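Local coordinates for carbohydrate binding module (Escherichia coli, PDB 2XFD), which binds cellobiose and probably related beta-glycans such as xylan through a calcium-dependent site, as a family CBM60 module, at residues T31-T34 with A35-Y39. Numbering follows the deposited sequence.
Sequences TLTT and AMQDY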
# COMPACT_ATOMS: atom_id res chain seq x y z
N THR A 31 -7.52 6.96 -5.87
CA THR A 31 -8.70 6.44 -5.22
C THR A 31 -8.95 5.02 -5.73
O THR A 31 -8.82 4.77 -6.92
CB THR A 31 -9.95 7.32 -5.55
OG1 THR A 31 -9.69 8.67 -5.22
CG2 THR A 31 -11.17 6.84 -4.76
N LEU A 32 -9.24 4.10 -4.83
CA LEU A 32 -9.43 2.70 -5.15
C LEU A 32 -10.88 2.37 -5.44
O LEU A 32 -11.79 3.08 -5.01
CB LEU A 32 -8.89 1.82 -4.05
CG LEU A 32 -7.38 1.99 -3.73
CD1 LEU A 32 -6.97 1.08 -2.64
CD2 LEU A 32 -6.52 1.79 -4.94
N THR A 33 -11.08 1.27 -6.16
CA THR A 33 -12.41 0.69 -6.28
C THR A 33 -12.51 -0.50 -5.34
O THR A 33 -11.54 -0.88 -4.71
CB THR A 33 -12.62 0.27 -7.75
OG1 THR A 33 -11.74 -0.85 -7.99
CG2 THR A 33 -12.44 1.39 -8.73
N THR A 34 -13.67 -1.20 -5.39
CA THR A 34 -13.91 -2.31 -4.53
C THR A 34 -13.38 -3.64 -5.08
O THR A 34 -13.61 -4.68 -4.47
CB THR A 34 -15.39 -2.46 -4.17
OG1 THR A 34 -16.06 -2.71 -5.42
CG2 THR A 34 -15.93 -1.27 -3.49
N ALA A 35 -12.69 -3.63 -6.21
CA ALA A 35 -12.07 -4.81 -6.80
C ALA A 35 -10.61 -4.51 -7.02
O ALA A 35 -10.20 -3.41 -7.31
CB ALA A 35 -12.72 -5.25 -8.09
N MET A 36 -9.80 -5.58 -6.98
CA MET A 36 -8.37 -5.42 -7.29
C MET A 36 -8.19 -4.86 -8.64
O MET A 36 -8.76 -5.36 -9.64
CB MET A 36 -7.64 -6.78 -7.18
CG MET A 36 -7.52 -7.34 -5.78
SD MET A 36 -6.44 -6.31 -4.79
CE MET A 36 -6.51 -7.19 -3.27
N GLN A 37 -7.34 -3.85 -8.76
CA GLN A 37 -6.98 -3.23 -10.02
C GLN A 37 -5.52 -2.81 -9.94
O GLN A 37 -4.96 -2.68 -8.85
CB GLN A 37 -7.83 -2.02 -10.42
CG GLN A 37 -9.32 -2.33 -10.55
CD GLN A 37 -9.76 -3.22 -11.65
OE1 GLN A 37 -10.97 -3.59 -11.67
NE2 GLN A 37 -8.92 -3.57 -12.53
N ASP A 38 -4.92 -2.58 -11.10
CA ASP A 38 -3.56 -2.12 -11.22
C ASP A 38 -3.44 -0.64 -11.35
O ASP A 38 -4.24 -0.02 -12.10
CB ASP A 38 -2.90 -2.70 -12.46
CG ASP A 38 -2.66 -4.14 -12.40
OD1 ASP A 38 -2.75 -4.78 -11.37
OD2 ASP A 38 -2.28 -4.68 -13.52
N TYR A 39 -2.50 -0.03 -10.69
CA TYR A 39 -2.23 1.39 -10.69
C TYR A 39 -0.74 1.55 -10.92
O TYR A 39 0.06 1.02 -10.14
CB TYR A 39 -2.63 2.00 -9.32
CG TYR A 39 -4.09 1.81 -8.99
CD1 TYR A 39 -5.01 2.74 -9.36
CD2 TYR A 39 -4.56 0.66 -8.38
CE1 TYR A 39 -6.38 2.56 -9.12
CE2 TYR A 39 -5.89 0.47 -8.15
CZ TYR A 39 -6.83 1.43 -8.51
OH TYR A 39 -8.16 1.26 -8.33
O HOH W 1 -8.99 -0.84 -6.91
O HOH W 2 -12.92 -2.18 -10.05
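T31 meets Y39 through its backbone alone, its carbonyl O lying 3.8 Å from the phenol OH. At L32 the contact becomes apolar: CD2 lies 3.5 Å from Y39 CE2 and nearly as near CZ, a methyl set obliquely against the ring. The leucine's CG stands opposite its carbonyl carbon (chi1 -59°), and chi2 near 180° sends CD1 out as the extended branch and turns CD2 to the ring. The chain here passes from strand 25-31 to strand 37-42, which belong to different antiparallel sheets of this beta-sandwich-like module; end-to-end directions 150° apart show the reversal. Inside the bend, a water lying in the Y39 ring plane at its edge ties three groups together, 2.7 Å from Y39 OH, accepting from T33 N and able to donate to A35 O at 2.9 Å. T33 OG1, held between backbone N and carbonyl carbon, takes a weak but fairly straight bond from A35 N (3.4 Å, 164°). A second water joins the same OG1, 2.7 Å away, to Q37 OE1. Replacing Y39 with an alanine would probably leave the first water without its phenol partner and L32 CD2 without its ring. At T34 the CB points away from residues 35-39.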